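Frutapin (Artocarpus altilis, PDB 5KRP) is a breadfruit lectin of the jacalin-like family that probably binds carbohydrate, most likely mannose-type sugars. Local coordinates at residues Lys35-Ser40 / Thr94-Ser99. Numbering follows the deposited sequence.
Sequences KEAIGS and TPVVRS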
ATOM      1  N   LYS A  35      14.791 -28.901 -16.547  1.00 22.82           N
ATOM      2  CA  LYS A  35      14.716 -30.082 -17.455  1.00 24.29           C
ATOM      3  C   LYS A  35      13.391 -30.797 -17.148  1.00 25.08           C
ATOM      4  O   LYS A  35      12.334 -30.357 -17.611  1.00 26.69           O
ATOM      5  CB  LYS A  35      16.046 -30.931 -17.314  1.00 29.14           C
ATOM      6  CG  LYS A  35      16.138 -32.028 -18.389  1.00 30.74           C
ATOM      7  CD  LYS A  35      16.513 -31.445 -19.737  1.00 35.65           C
ATOM      8  CE  LYS A  35      16.334 -32.457 -20.894  1.00 40.20           C
ATOM      9  NZ  LYS A  35      17.080 -32.035 -22.127  1.00 44.75           N
ATOM     10  N   GLU A  36      13.390 -31.794 -16.261  1.00 24.63           N
ATOM     11  CA  GLU A  36      12.148 -32.420 -15.857  1.00 25.66           C
ATOM     12  C   GLU A  36      11.329 -31.529 -14.910  1.00 23.45           C
ATOM     13  O   GLU A  36      10.118 -31.691 -14.758  1.00 24.21           O
ATOM     14  CB  GLU A  36      12.455 -33.769 -15.174  1.00 29.38           C
ATOM     15  CG  GLU A  36      13.026 -34.766 -16.189  1.00 32.53           C
ATOM     16  CD  GLU A  36      14.530 -34.707 -16.387  1.00 33.18           C
ATOM     17  OE1 GLU A  36      15.322 -34.000 -15.677  1.00 29.69           O
ATOM     18  OE2 GLU A  36      14.954 -35.495 -17.264  1.00 39.00           O
ATOM     19  N   ALA A  37      12.043 -30.661 -14.234  1.00 21.37           N
ATOM     20  CA  ALA A  37      11.407 -29.750 -13.259  1.00 19.65           C
ATOM     21  C   ALA A  37      12.185 -28.445 -13.354  1.00 20.22           C
ATOM     22  O   ALA A  37      13.175 -28.355 -14.078  1.00 17.56           O
ATOM     23  CB  ALA A  37      11.481 -30.331 -11.872  1.00 20.83           C
ATOM     24  N   ILE A  38      11.826 -27.455 -12.517  1.00 19.13           N
ATOM     25  CA  ILE A  38      12.666 -26.291 -12.362  1.00 18.06           C
ATOM     26  C   ILE A  38      13.703 -26.512 -11.280  1.00 17.00           C
ATOM     27  O   ILE A  38      13.386 -26.995 -10.152  1.00 18.17           O
ATOM     28  CB  ILE A  38      11.770 -25.031 -11.988  1.00 17.18           C
ATOM     29  CG1 ILE A  38      10.641 -24.817 -12.979  1.00 18.05           C
ATOM     30  CG2 ILE A  38      12.661 -23.815 -11.760  1.00 18.58           C
ATOM     31  CD1 ILE A  38      11.030 -24.515 -14.396  1.00 18.41           C
ATOM     32  N   GLY A  39      14.959 -26.148 -11.607  1.00 18.75           N
ATOM     33  CA  GLY A  39      16.108 -26.209 -10.739  1.00 20.36           C
ATOM     34  C   GLY A  39      16.434 -24.838 -10.123  1.00 19.61           C
ATOM     35  O   GLY A  39      15.922 -24.470  -9.090  1.00 20.41           O
ATOM     36  N   SER A  40      17.358 -24.110 -10.735  1.00 19.22           N
ATOM     37  CA  SER A  40      17.829 -22.846 -10.204  1.00 18.34           C
ATOM     38  C   SER A  40      16.777 -21.743 -10.460  1.00 16.76           C
ATOM     39  O   SER A  40      16.031 -21.792 -11.404  1.00 17.97           O
ATOM     40  CB  SER A  40      19.108 -22.466 -10.920  1.00 20.02           C
ATOM     41  OG  SER A  40      20.149 -23.453 -10.728  1.00 18.99           O
ATOM     42  N   THR A  94       8.276 -35.648  -2.665  1.00 29.16           N
ATOM     43  CA  THR A  94       7.702 -34.349  -2.258  1.00 24.95           C
ATOM     44  C   THR A  94       7.283 -33.533  -3.567  1.00 24.16           C
ATOM     45  O   THR A  94       8.005 -33.617  -4.560  1.00 23.97           O
ATOM     46  CB  THR A  94       8.685 -33.640  -1.399  1.00 24.74           C
ATOM     47  OG1 THR A  94       7.995 -32.600  -0.732  1.00 22.02           O
ATOM     48  CG2 THR A  94       9.902 -33.136  -2.175  1.00 24.29           C
ATOM     49  N   PRO A  95       6.165 -32.817  -3.550  1.00 21.46           N
ATOM     50  CA  PRO A  95       5.850 -31.925  -4.690  1.00 20.08           C
ATOM     51  C   PRO A  95       6.907 -30.825  -4.869  1.00 18.76           C
ATOM     52  O   PRO A  95       7.380 -30.237  -3.916  1.00 18.87           O
ATOM     53  CB  PRO A  95       4.499 -31.326  -4.311  1.00 21.57           C
ATOM     54  CG  PRO A  95       3.933 -32.276  -3.255  1.00 21.91           C
ATOM     55  CD  PRO A  95       5.106 -32.675  -2.501  1.00 22.11           C
ATOM     56  N   VAL A  96       7.245 -30.586  -6.121  1.00 18.22           N
ATOM     57  CA  VAL A  96       8.106 -29.511  -6.551  1.00 17.72           C
ATOM     58  C   VAL A  96       7.503 -28.740  -7.718  1.00 17.41           C
ATOM     59  O   VAL A  96       6.469 -29.105  -8.298  1.00 17.25           O
ATOM     60  CB  VAL A  96       9.537 -30.039  -6.957  1.00 17.50           C
ATOM     61  CG1 VAL A  96      10.155 -30.837  -5.862  1.00 18.93           C
ATOM     62  CG2 VAL A  96       9.498 -30.850  -8.235  1.00 17.41           C
ATOM     63  N   VAL A  97       8.167 -27.644  -8.093  1.00 16.19           N
ATOM     64  CA  VAL A  97       7.731 -26.861  -9.241  1.00 16.46           C
ATOM     65  C   VAL A  97       8.289 -27.491 -10.503  1.00 16.92           C
ATOM     66  O   VAL A  97       9.496 -27.483 -10.700  1.00 19.14           O
ATOM     67  CB  VAL A  97       8.229 -25.386  -9.164  1.00 16.43           C
ATOM     68  CG1 VAL A  97       7.782 -24.604 -10.385  1.00 15.13           C
ATOM     69  CG2 VAL A  97       7.766 -24.743  -7.837  1.00 16.30           C
ATOM     70  N   ARG A  98       7.389 -28.052 -11.291  1.00 16.98           N
ATOM     71  CA  ARG A  98       7.712 -28.856 -12.474  1.00 17.93           C
ATOM     72  C   ARG A  98       7.846 -27.965 -13.681  1.00 18.44           C
ATOM     73  O   ARG A  98       8.678 -28.212 -14.566  1.00 18.74           O
ATOM     74  CB  ARG A  98       6.679 -29.973 -12.725  1.00 18.88           C
ATOM     75  CG  ARG A  98       6.570 -31.037 -11.635  1.00 21.90           C
ATOM     76  CD  ARG A  98       7.835 -31.848 -11.410  1.00 25.54           C
ATOM     77  NE  ARG A  98       8.168 -32.448 -12.681  1.00 26.46           N
ATOM     78  CZ  ARG A  98       7.673 -33.596 -13.125  1.00 30.45           C
ATOM     79  NH1 ARG A  98       6.901 -34.370 -12.360  1.00 30.12           N
ATOM     80  NH2 ARG A  98       7.958 -33.946 -14.348  1.00 30.32           N
ATOM     81  N   SER A  99       7.099 -26.865 -13.701  1.00 17.47           N
ATOM     82  CA  SER A  99       7.133 -25.945 -14.851  1.00 16.66           C
ATOM     83  C   SER A  99       6.838 -24.493 -14.366  1.00 18.64           C
ATOM     84  O   SER A  99       6.045 -24.317 -13.416  1.00 17.57           O
ATOM     85  CB  SER A  99       6.039 -26.293 -15.834  1.00 18.51           C
ATOM     86  OG  SER A  99       6.221 -25.643 -17.053  1.00 24.10           O
TER
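Glu36 meets Arg98 through its backbone carbonyl. The oxygen takes two N-H groups from the side edge of the guanidinium, NE at 2.9 Å and NH2 at 3.1 Å from Glu36 O, and it lies close to the guanidinium plane. Both donors come from the same face of the carbonyl plane, NE from above it. The CA-CB bond of Arg98 points away from 35-40, and bends at chi2 (-62°) and chi3 (-57°) bring CD and then NE back toward the turn. NH2 also forms a salt bridge to Glu115; the two-nitrogen grip on one oxygen, with this second partner, would hold the guanidinium in its orientation. At Ala37 the two chains draw together: its CA-H points toward Arg98 O, with CA to O 3.4 Å, while CB packs against Arg98 CD at 4.0 Å and, more loosely, Val96 CG2.

This is where two of the three four-stranded antiparallel sheets of the jacalin-like beta-prism meet. The turn between strands 26-34 and 38-47 lies against the start of strand 95-104, and the short strand segments run nearly perpendicular, at 96°. Strand 95-104 carries a classic beta bulge here, Arg98 and Ser99 together standing opposite Tyr83 of strand 77-86.

Ile38 N then gives a nearly straight hydrogen bond, 3.0 Å, to Val97 O, in the plane of that carbonyl. Its side chain turns into the interior, where Ile38 CG1 touches Val97 CG1 at 3.9 Å, the two side chains crossing obliquely. Ile38 CD1 reaches on to the backbone of Ser99, and Leu141 of strand 141-149, from the third sheet, touches both Ile38 and Val97.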